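Local coordinates for protein putative histidinol-phosphate aminotransferase (Erwinia carotovora atroseptica, PDB 3LY1) that binds pyridoxal 5'-phosphate and probably works as a transaminase of the histidinol-phosphate aminotransferase type, at residues 85-90 / 233-238; 278-283 / 343-348; 39-44 / 245-250; 98-103 / 322-327. All blocks are in the same frame, centred on the assembly; numbering follows the deposited sequence.

Interaction 1: 85-90 / 233-238; sequences IEAYAS and ALMGRY. With EDO (1,2-ethanediol), chain I.
One face of the Tyr238 ring is laid against the backbone of 85-90, with Glu86 O 4.1 Å above its plane toward the rim and Ala87 N over the same face. The Tyr88 ring meets Leu234 CD1 at its hydroxyl end, while an ethanediol oxygen lies in its plane at one edge. Both rings belong to helix ends on the surface of the large PLP-binding domain of a fold type I aminotransferase: helix 76-88 finishes at Tyr88, and Tyr238 follows helix 229-235. With CG anti to its carbonyl carbon (chi1 -59°), Tyr238 turns its ring toward 85-90, and Glu86 CB makes an off-centre CH-pi contact 4.2 Å from the ring centroid. Glu86 runs on, extended, until OE1 lies 3.3 Å from Tyr238 CD1, its carboxylate plane steeply inclined (78°) to the ring. The other oxygen, OE2, is paired with Arg82, which also donates to Tyr238 O, so one arginine serves both segments. Glu86 OE1 also comes close to its counterpart on the second subunit, and Glu86 packs on Tyr238 of that subunit; such crowding of like charges could raise the acid's pKa. Ala87 is small enough for the backbones to draw within 5.3 Å, CA to CA, at Met235, a selenomethionine whose CG lies 4.1 Å from Ala87 CB. Leu234 reaches across to Tyr88, its CD1 3.5 Å from Tyr88 OH. A water bridges the two segments, donating to Ala87 O at 2.8 Å and hydrogen-bonded to Tyr238 OH at 3.1 Å.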
# COMPACT_ATOMS: atom_id res chain seq x y z
N ILE A 85 0.43 7.71 13.12
CA ILE A 85 0.44 9.18 13.33
C ILE A 85 -0.93 9.79 13.00
O ILE A 85 -1.47 10.61 13.76
CB ILE A 85 1.56 9.87 12.49
CG1 ILE A 85 2.96 9.37 12.88
CG2 ILE A 85 1.45 11.44 12.57
CD1 ILE A 85 3.41 9.75 14.24
N GLU A 86 -1.52 9.38 11.88
CA GLU A 86 -2.84 9.96 11.51
C GLU A 86 -3.90 9.63 12.56
O GLU A 86 -4.78 10.46 12.88
CB GLU A 86 -3.26 9.48 10.09
CG GLU A 86 -2.48 10.20 8.96
CD GLU A 86 -3.03 9.87 7.56
OE1 GLU A 86 -4.21 9.49 7.47
OE2 GLU A 86 -2.29 9.99 6.58
N ALA A 87 -3.84 8.43 13.11
CA ALA A 87 -4.83 7.97 14.07
C ALA A 87 -4.80 8.77 15.36
O ALA A 87 -5.85 8.97 15.96
CB ALA A 87 -4.64 6.46 14.37
N TYR A 88 -3.62 9.25 15.76
CA TYR A 88 -3.40 9.90 17.05
C TYR A 88 -3.05 11.38 16.94
O TYR A 88 -2.82 12.04 17.96
CB TYR A 88 -2.38 9.09 17.86
CG TYR A 88 -3.02 7.82 18.33
CD1 TYR A 88 -3.84 7.82 19.46
CD2 TYR A 88 -2.95 6.66 17.58
CE1 TYR A 88 -4.51 6.68 19.86
CE2 TYR A 88 -3.59 5.52 17.98
CZ TYR A 88 -4.39 5.54 19.13
OH TYR A 88 -5.06 4.40 19.53
N ALA A 89 -3.09 11.91 15.73
CA ALA A 89 -2.80 13.30 15.48
C ALA A 89 -3.95 14.23 15.90
O ALA A 89 -5.11 13.87 15.80
CB ALA A 89 -2.48 13.49 14.00
N SER A 90 -3.61 15.41 16.38
CA SER A 90 -4.56 16.50 16.46
C SER A 90 -3.76 17.79 16.41
O SER A 90 -2.54 17.76 16.53
CB SER A 90 -5.40 16.42 17.74
OG SER A 90 -4.57 16.50 18.88
N ALA A 233 -8.04 -0.81 15.70
CA ALA A 233 -9.27 -0.38 15.07
C ALA A 233 -9.14 1.08 14.62
O ALA A 233 -9.57 1.42 13.52
CB ALA A 233 -10.47 -0.58 16.00
N LEU A 234 -8.53 1.93 15.45
CA LEU A 234 -8.36 3.35 15.07
C LEU A 234 -7.38 3.51 13.91
O LEU A 234 -7.65 4.26 12.97
CB LEU A 234 -7.94 4.23 16.26
CG LEU A 234 -8.97 4.55 17.35
CD1 LEU A 234 -8.30 5.36 18.45
CD2 LEU A 234 -10.18 5.29 16.80
N MSE A 235 -6.25 2.79 13.95
CA MSE A 235 -5.24 2.85 12.88
C MSE A 235 -5.80 2.39 11.55
O MSE A 235 -5.44 2.93 10.51
CB MSE A 235 -4.03 2.00 13.22
CG MSE A 235 -3.20 2.59 14.28
SE MSE A 235 -1.69 1.39 14.69
CE MSE A 235 -0.80 1.29 13.01
N GLY A 236 -6.72 1.44 11.60
CA GLY A 236 -7.30 0.87 10.42
C GLY A 236 -8.21 1.79 9.62
O GLY A 236 -8.48 1.52 8.46
N ARG A 237 -8.64 2.87 10.27
CA ARG A 237 -9.44 3.88 9.60
C ARG A 237 -8.57 4.75 8.66
O ARG A 237 -9.11 5.50 7.86
CB ARG A 237 -10.22 4.69 10.65
CG ARG A 237 -11.32 3.85 11.36
CD ARG A 237 -11.75 4.37 12.74
NE ARG A 237 -12.49 5.61 12.67
CZ ARG A 237 -13.80 5.72 12.44
NH1 ARG A 237 -14.55 4.64 12.24
NH2 ARG A 237 -14.35 6.93 12.39
N TYR A 238 -7.24 4.61 8.72
CA TYR A 238 -6.30 5.41 7.94
C TYR A 238 -5.50 4.62 6.93
O TYR A 238 -4.52 5.14 6.36
CB TYR A 238 -5.42 6.25 8.87
CG TYR A 238 -6.30 7.14 9.69
CD1 TYR A 238 -6.82 8.31 9.16
CD2 TYR A 238 -6.69 6.77 10.95
CE1 TYR A 238 -7.68 9.10 9.90
CE2 TYR A 238 -7.57 7.55 11.67
CZ TYR A 238 -8.05 8.70 11.13
OH TYR A 238 -8.90 9.47 11.88
C1 EDO I . -1.95 10.78 21.27
O1 EDO I . -3.20 11.25 20.73
C2 EDO I . -2.00 10.52 22.77
O2 EDO I . -3.12 9.69 23.13
O HOH W 1 -8.41 8.97 14.85

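Interaction 2: 278-283 / 343-348; sequences KALEDL and DTMREF
Arg346 carries this contact between two nearly parallel helices, 259-283 and 335-350, which pack side by side in the small C-terminal domain of the fold type I aminotransferase architecture; the axes of their segments here pass 9.9 Å apart and cross at -16°. From CB its chain leaves with CG anti to the carbonyl carbon and stays extended through CD to NE, long enough to span the groove between the helices. NE meets a water 3.1 Å away, which accepts from it and also donates weakly to Asp282 OD2. CZ, at the centre of the flat guanidinium, lies 4.0 Å from Ala279 CB; that methyl sits over one face of the group, small enough to let it lie close. NH2 makes the bridge, donating to Asp282 OD2 at 3.0 Å along a nearly straight line (169°). The oxygen lies in the guanidinium plane, although the nitrogen meets it from above the carboxylate plane. NH1 turns back to its own helix and forms a salt bridge with Asp343 OD1, more bent at 130°. Held between two acids, the guanidinium has its rotation fixed and its charge probably well balanced, despite Lys278 NZ nearby. Asp343 OD2 is engaged by Gln339. Deeper in the groove the contact is apolar. Selenomethionine Met345, its unbranched chain bent at chi3, places its methyl against both Leu280 and Leu283 and also packs on Tyr306 and Met310 of helix 303-312. Its CE lies 3.9 Å from Leu283 CD1 and, more tightly, 3.6 Å from Leu280 CD2.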
# COMPACT_ATOMS: atom_id res chain seq x y z
N LYS A 278 36.57 -4.17 11.49
CA LYS A 278 38.02 -4.40 11.39
C LYS A 278 38.68 -3.27 10.61
O LYS A 278 39.69 -2.73 11.04
CB LYS A 278 38.32 -5.76 10.72
CG LYS A 278 39.78 -6.23 10.83
CD LYS A 278 40.03 -7.56 10.09
CE LYS A 278 41.51 -7.78 9.71
NZ LYS A 278 42.41 -7.71 10.89
N ALA A 279 38.10 -2.89 9.46
CA ALA A 279 38.62 -1.76 8.66
C ALA A 279 38.58 -0.41 9.42
O ALA A 279 39.56 0.35 9.37
CB ALA A 279 37.91 -1.65 7.29
N LEU A 280 37.49 -0.13 10.13
CA LEU A 280 37.34 1.12 10.89
C LEU A 280 38.38 1.24 12.04
O LEU A 280 38.98 2.31 12.26
CB LEU A 280 35.90 1.28 11.42
CG LEU A 280 34.83 1.47 10.33
CD1 LEU A 280 33.42 1.35 10.93
CD2 LEU A 280 34.99 2.85 9.61
N GLU A 281 38.56 0.14 12.77
CA GLU A 281 39.61 0.00 13.77
C GLU A 281 41.03 0.22 13.22
O GLU A 281 41.82 0.91 13.83
CB GLU A 281 39.49 -1.36 14.46
CG GLU A 281 38.37 -1.30 15.46
CD GLU A 281 38.02 -2.62 16.04
OE1 GLU A 281 38.78 -3.59 15.80
OE2 GLU A 281 36.97 -2.68 16.72
N ASP A 282 41.32 -0.33 12.05
CA ASP A 282 42.63 -0.12 11.42
C ASP A 282 42.81 1.37 11.07
O ASP A 282 43.89 1.91 11.18
CB ASP A 282 42.74 -0.93 10.15
CG ASP A 282 42.86 -2.46 10.41
OD1 ASP A 282 43.09 -2.89 11.57
OD2 ASP A 282 42.70 -3.22 9.44
N LEU A 283 41.74 2.01 10.62
CA LEU A 283 41.77 3.41 10.20
C LEU A 283 41.61 4.39 11.37
O LEU A 283 41.72 5.64 11.19
CB LEU A 283 40.65 3.64 9.18
CG LEU A 283 40.83 2.91 7.85
CD1 LEU A 283 39.53 3.05 7.04
CD2 LEU A 283 42.05 3.50 7.14
N ASP A 343 38.65 -3.04 1.80
CA ASP A 343 39.92 -2.80 1.17
C ASP A 343 39.95 -1.51 0.35
O ASP A 343 41.00 -0.88 0.29
CB ASP A 343 40.34 -4.00 0.37
CG ASP A 343 40.66 -5.18 1.25
OD1 ASP A 343 41.16 -4.94 2.38
OD2 ASP A 343 40.39 -6.31 0.82
N THR A 344 38.83 -1.10 -0.27
CA THR A 344 38.75 0.19 -0.96
C THR A 344 38.96 1.35 0.05
O THR A 344 39.66 2.34 -0.23
CB THR A 344 37.40 0.34 -1.72
OG1 THR A 344 37.30 -0.71 -2.70
CG2 THR A 344 37.31 1.67 -2.44
N MSE A 345 38.36 1.23 1.22
CA MSE A 345 38.58 2.18 2.29
C MSE A 345 40.08 2.29 2.67
O MSE A 345 40.63 3.40 2.74
CB MSE A 345 37.74 1.78 3.50
CG MSE A 345 36.26 1.86 3.26
SE MSE A 345 35.25 1.07 4.73
CE MSE A 345 35.79 2.22 6.19
N ARG A 346 40.77 1.15 2.82
CA ARG A 346 42.20 1.16 3.11
C ARG A 346 42.98 1.88 2.03
O ARG A 346 43.91 2.63 2.32
CB ARG A 346 42.75 -0.25 3.33
CG ARG A 346 42.26 -0.87 4.61
CD ARG A 346 42.67 -2.37 4.70
NE ARG A 346 42.21 -2.96 5.96
CZ ARG A 346 41.14 -3.73 6.11
NH1 ARG A 346 40.41 -4.10 5.06
NH2 ARG A 346 40.82 -4.17 7.32
N GLU A 347 42.57 1.68 0.77
CA GLU A 347 43.23 2.33 -0.35
C GLU A 347 42.94 3.83 -0.39
O GLU A 347 43.83 4.63 -0.74
CB GLU A 347 42.81 1.70 -1.68
CG GLU A 347 43.34 0.30 -1.91
CD GLU A 347 44.86 0.27 -2.01
OE1 GLU A 347 45.41 0.84 -2.99
OE2 GLU A 347 45.49 -0.30 -1.10
N PHE A 348 41.69 4.21 -0.06
CA PHE A 348 41.31 5.61 0.06
C PHE A 348 42.21 6.30 1.09
O PHE A 348 42.64 7.46 0.87
CB PHE A 348 39.86 5.78 0.52
CG PHE A 348 38.83 5.82 -0.59
CD1 PHE A 348 38.95 5.08 -1.74
CD2 PHE A 348 37.69 6.60 -0.43
CE1 PHE A 348 37.97 5.10 -2.73
CE2 PHE A 348 36.69 6.63 -1.41
CZ PHE A 348 36.83 5.88 -2.56
O HOH W 2 44.81 -1.93 7.21

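Interaction 3: 39-44 / 245-250; sequences RDAVVK and NFSGVD
Helix 246-255 opens inside the second segment, while 41-44 keeps helical torsions without the regular bonding of helix 32-40; the backbones come closest at Ala41 and Ser247, whose CA atoms lie 5.0 Å apart. Asn245 occupies the N-cap, and its OD1 takes the amide of Gly248 at 2.9 Å from above the carbonyl plane, a side-chain N-cap bond. Ala41, with only a methyl, fits into the first helical turn: its CB touches Phe246 O at 3.6 Å and lies 3.8 Å from Phe246 CD1. Here the N-terminal region of this fold type I aminotransferase packs on the start of helix 246-255 at the dimer interface, where Val42 and Ser247 also touch the second subunit. Tyr48, a cofactor-binding residue whose ligand is not bound to this chain, lies about 7 Å from Phe246, side chain to side chain, and the backbone of Phe246 hydrogen-bonds with the second subunit. Lys44 crosses the Phe246 ring at about a right angle, CB over one face in a CH-pi contact 4.1 Å from the centroid. Bent at chi3 (-67°), its chain then carries NZ tip to tip to Asp250, where it meets the syn lone pair of OD2 in a hydrogen-bonded salt bridge of 2.8 Å. Ser247 OG hydrogen-bonds to Ala38 O, just before 39-44, and lies beside Ala41 CB; Val42 CG2 packs 3.8 Å from that same OG.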
# COMPACT_ATOMS: atom_id res chain seq x y z
N ARG A 39 6.71 -16.28 -6.61
CA ARG A 39 6.60 -16.57 -8.05
C ARG A 39 5.31 -17.31 -8.36
O ARG A 39 4.63 -16.95 -9.31
CB ARG A 39 7.80 -17.37 -8.58
CG ARG A 39 9.12 -16.60 -8.67
CD ARG A 39 10.20 -17.36 -9.46
NE ARG A 39 10.25 -18.78 -9.09
CZ ARG A 39 10.99 -19.31 -8.11
NH1 ARG A 39 11.81 -18.57 -7.37
NH2 ARG A 39 10.89 -20.62 -7.87
N ASP A 40 4.98 -18.31 -7.55
CA ASP A 40 3.76 -19.08 -7.74
C ASP A 40 2.46 -18.25 -7.53
O ASP A 40 1.40 -18.63 -8.05
CB ASP A 40 3.75 -20.27 -6.78
CG ASP A 40 4.80 -21.37 -7.17
OD1 ASP A 40 5.53 -21.23 -8.18
OD2 ASP A 40 4.87 -22.39 -6.43
N ALA A 41 2.54 -17.16 -6.77
CA ALA A 41 1.38 -16.29 -6.57
C ALA A 41 0.99 -15.53 -7.82
O ALA A 41 -0.15 -15.05 -7.91
CB ALA A 41 1.62 -15.27 -5.40
N VAL A 42 1.92 -15.34 -8.76
CA VAL A 42 1.65 -14.42 -9.90
C VAL A 42 0.47 -14.86 -10.78
O VAL A 42 -0.38 -14.03 -11.15
CB VAL A 42 2.91 -14.16 -10.76
CG1 VAL A 42 2.56 -13.37 -12.05
CG2 VAL A 42 3.99 -13.43 -9.92
N VAL A 43 0.37 -16.16 -11.04
CA VAL A 43 -0.77 -16.72 -11.78
C VAL A 43 -2.10 -16.52 -11.02
O VAL A 43 -3.16 -16.45 -11.64
CB VAL A 43 -0.57 -18.21 -12.16
CG1 VAL A 43 -0.62 -19.12 -10.94
CG2 VAL A 43 -1.60 -18.64 -13.23
N LYS A 44 -2.02 -16.39 -9.69
CA LYS A 44 -3.22 -16.27 -8.88
C LYS A 44 -3.62 -14.80 -8.73
O LYS A 44 -4.72 -14.55 -8.29
CB LYS A 44 -3.00 -16.86 -7.48
CG LYS A 44 -2.74 -18.39 -7.46
CD LYS A 44 -2.74 -18.98 -6.01
CE LYS A 44 -1.57 -18.48 -5.16
NZ LYS A 44 -1.60 -18.88 -3.70
N ASN A 245 -0.31 -7.28 -1.42
CA ASN A 245 -0.14 -7.93 -2.70
C ASN A 245 0.07 -9.45 -2.55
O ASN A 245 0.60 -9.92 -1.53
CB ASN A 245 0.95 -7.24 -3.53
CG ASN A 245 2.32 -7.77 -3.26
OD1 ASN A 245 2.74 -8.78 -3.82
ND2 ASN A 245 3.04 -7.07 -2.41
N PHE A 246 -0.43 -10.20 -3.52
CA PHE A 246 -0.46 -11.67 -3.45
C PHE A 246 0.92 -12.30 -3.29
O PHE A 246 1.11 -13.18 -2.48
CB PHE A 246 -1.13 -12.25 -4.70
CG PHE A 246 -2.09 -13.35 -4.41
CD1 PHE A 246 -1.71 -14.46 -3.66
CD2 PHE A 246 -3.35 -13.34 -4.98
CE1 PHE A 246 -2.60 -15.48 -3.43
CE2 PHE A 246 -4.24 -14.37 -4.76
CZ PHE A 246 -3.88 -15.43 -3.98
N SER A 247 1.91 -11.84 -4.05
CA SER A 247 3.24 -12.44 -3.94
C SER A 247 3.84 -12.15 -2.57
O SER A 247 4.43 -13.02 -1.97
CB SER A 247 4.18 -11.92 -5.04
OG SER A 247 3.67 -12.27 -6.31
N GLY A 248 3.67 -10.93 -2.09
CA GLY A 248 4.13 -10.57 -0.77
C GLY A 248 3.49 -11.36 0.35
O GLY A 248 4.19 -11.80 1.26
N VAL A 249 2.16 -11.56 0.28
CA VAL A 249 1.44 -12.30 1.31
C VAL A 249 1.93 -13.76 1.34
O VAL A 249 2.24 -14.31 2.40
CB VAL A 249 -0.09 -12.27 1.10
CG1 VAL A 249 -0.77 -13.28 2.00
CG2 VAL A 249 -0.64 -10.85 1.32
N ASP A 250 2.02 -14.39 0.18
CA ASP A 250 2.47 -15.79 0.11
C ASP A 250 3.98 -15.90 0.43
O ASP A 250 4.43 -16.90 1.00
CB ASP A 250 2.19 -16.40 -1.26
CG ASP A 250 0.72 -16.86 -1.45
OD1 ASP A 250 -0.10 -16.73 -0.51
OD2 ASP A 250 0.42 -17.40 -2.54

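Interaction 4: 98-103 / 322-327; sequences PELTYG and PPADNW. With PLP (pyridoxal-5'-phosphate), chain E; EDO (1,2-ethanediol), chain G; EDO (1,2-ethanediol), chain L.
Leu100 sends its side chain out with CG anti to the backbone N (chi1 -176°), and the chi2 of 71° then splits the two methyls between different neighbours. CD1 goes to the proline pair, 3.8 Å from Pro322 O and 4.2 Å from Pro323 CD; CD2 rests 4.1 Å from Ala324 CB. A branched apolar residue suits this spot, since Leu100 also packs on Phe296 of strand 294-298. Glu99 is likewise anti at chi1 and runs extended alongside the proline ring, its CG 4.0 Å and its OE2 3.8 Å from Pro323 CG. Pro323 follows a cis peptide bond, and Ala324, at the centre of an inverse gamma turn, begins a type I turn that ends at Trp327. Through this contact the loop after strand 94-98 of the large domain of a fold type I aminotransferase meets a loop leading into a strand of the small domain. Two residues after Leu100, Tyr102 is also anti at chi1 (-170°), which places its ring face to face with the pyridine of PLP, C3 lying 3.7 Å above the ring plane over its centre, while Tyr102 OH comes 3.4 Å from PLP O4A.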
# COMPACT_ATOMS: atom_id res chain seq x y z
N PRO A 98 13.82 11.70 19.54
CA PRO A 98 15.26 12.01 19.53
C PRO A 98 15.58 12.82 18.29
O PRO A 98 14.91 12.65 17.27
CB PRO A 98 15.93 10.62 19.45
CG PRO A 98 14.86 9.65 19.82
CD PRO A 98 13.59 10.25 19.33
N GLU A 99 16.58 13.69 18.38
CA GLU A 99 16.87 14.61 17.30
C GLU A 99 17.35 13.84 16.06
O GLU A 99 17.13 14.29 14.93
CB GLU A 99 17.91 15.65 17.73
CG GLU A 99 18.24 16.66 16.66
CD GLU A 99 19.01 17.85 17.18
OE1 GLU A 99 19.41 17.85 18.37
OE2 GLU A 99 19.21 18.79 16.37
N LEU A 100 18.01 12.70 16.29
CA LEU A 100 18.62 11.88 15.21
C LEU A 100 17.97 10.48 15.19
O LEU A 100 18.31 9.58 15.96
CB LEU A 100 20.13 11.72 15.38
CG LEU A 100 20.92 10.97 14.27
CD1 LEU A 100 20.97 11.83 12.99
CD2 LEU A 100 22.35 10.57 14.70
N THR A 101 17.00 10.33 14.29
CA THR A 101 16.24 9.12 14.16
C THR A 101 15.60 9.00 12.76
O THR A 101 15.88 9.81 11.87
CB THR A 101 15.16 9.04 15.32
OG1 THR A 101 14.69 7.70 15.39
CG2 THR A 101 13.94 10.01 15.11
N TYR A 102 14.75 8.00 12.55
CA TYR A 102 14.09 7.79 11.26
C TYR A 102 13.03 8.89 11.03
O TYR A 102 12.15 9.09 11.89
CB TYR A 102 13.47 6.40 11.21
CG TYR A 102 12.97 6.01 9.84
CD1 TYR A 102 13.86 5.91 8.75
CD2 TYR A 102 11.63 5.75 9.62
CE1 TYR A 102 13.41 5.57 7.50
CE2 TYR A 102 11.17 5.42 8.37
CZ TYR A 102 12.06 5.31 7.31
OH TYR A 102 11.59 4.93 6.06
N GLY A 103 13.16 9.60 9.90
CA GLY A 103 12.43 10.86 9.67
C GLY A 103 10.94 10.77 9.36
O GLY A 103 10.26 11.80 9.31
N PRO A 322 21.82 14.91 8.93
CA PRO A 322 21.96 15.99 9.92
C PRO A 322 21.15 15.68 11.19
O PRO A 322 20.12 14.98 11.12
CB PRO A 322 21.45 17.24 9.18
CG PRO A 322 20.54 16.74 8.12
CD PRO A 322 21.15 15.36 7.71
N PRO A 323 21.62 16.14 12.36
CA PRO A 323 22.77 17.01 12.62
C PRO A 323 24.14 16.30 12.77
O PRO A 323 25.13 16.97 13.11
CB PRO A 323 22.40 17.65 13.95
CG PRO A 323 21.66 16.53 14.64
CD PRO A 323 20.81 15.95 13.57
N ALA A 324 24.22 15.00 12.49
CA ALA A 324 25.49 14.28 12.59
C ALA A 324 26.25 14.44 11.28
O ALA A 324 26.40 13.50 10.50
CB ALA A 324 25.24 12.82 12.88
N ASP A 325 26.73 15.66 11.04
CA ASP A 325 27.21 16.03 9.72
C ASP A 325 28.52 15.37 9.31
O ASP A 325 28.84 15.36 8.13
CB ASP A 325 27.39 17.56 9.60
CG ASP A 325 26.10 18.33 9.89
OD1 ASP A 325 25.00 17.83 9.56
OD2 ASP A 325 26.21 19.44 10.45
N ASN A 326 29.29 14.90 10.28
CA ASN A 326 30.60 14.30 10.01
C ASN A 326 30.57 12.78 10.18
O ASN A 326 31.59 12.16 10.50
CB ASN A 326 31.68 14.94 10.91
CG ASN A 326 31.86 16.45 10.69
OD1 ASN A 326 31.35 17.01 9.72
ND2 ASN A 326 32.59 17.09 11.59
N TRP A 327 29.39 12.18 9.96
CA TRP A 327 29.16 10.73 10.14
C TRP A 327 28.52 10.18 8.88
O TRP A 327 27.83 10.94 8.15
CB TRP A 327 28.27 10.46 11.35
CG TRP A 327 28.95 10.75 12.66
CD1 TRP A 327 29.28 11.99 13.16
CD2 TRP A 327 29.43 9.80 13.62
NE1 TRP A 327 29.91 11.85 14.37
CE2 TRP A 327 30.02 10.52 14.67
CE3 TRP A 327 29.40 8.40 13.70
CZ2 TRP A 327 30.59 9.89 15.77
CZ3 TRP A 327 29.98 7.78 14.79
CH2 TRP A 327 30.56 8.54 15.82
N1 PLP E . 11.28 1.92 10.12
C2 PLP E . 12.65 2.08 10.03
C2A PLP E . 13.43 2.35 11.29
C3 PLP E . 13.25 2.01 8.77
O3 PLP E . 14.59 2.18 8.68
C4 PLP E . 12.45 1.78 7.62
C4A PLP E . 13.10 1.57 6.27
O4A PLP E . 13.91 2.42 5.94
C5 PLP E . 11.07 1.63 7.73
C6 PLP E . 10.51 1.72 9.01
C5A PLP E . 10.17 1.40 6.54
O4P PLP E . 10.43 0.17 5.82
P PLP E . 9.26 -0.61 5.07
O1P PLP E . 8.20 0.31 4.56
O2P PLP E . 8.78 -1.55 6.14
O3P PLP E . 10.03 -1.32 3.97
C1 EDO G . 14.20 12.78 12.70
O1 EDO G . 12.92 13.32 12.33
C2 EDO G . 15.33 13.05 11.69
O2 EDO G . 16.64 12.96 12.35
C1 EDO L . 11.79 16.15 7.73
O1 EDO L . 10.36 16.23 7.80
C2 EDO L . 12.13 14.73 7.28
O2 EDO L . 11.79 13.85 8.35

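Read from the N terminus, the first segment met is 39-44, which closes a loop of 200 residues when 245-250 arrives, tying the residues after helix 32-40 to the start of helix 246-255; interaction 1 is nested inside that loop, its 85-90 and 233-238 lying on two helices of the large domain. The loop after strand 94-98 waits for 322-327, so interaction 4 crosses both interactions 1 and 3. Interaction 2 begins only after interaction 3 is complete and crosses interaction 4, joining two helices of the C-terminal domain. Interactions 1 and 3 both touch the second subunit, whereas interaction 2 is untouched by it. Interaction 4 links the cofactor side of the large domain to the small one.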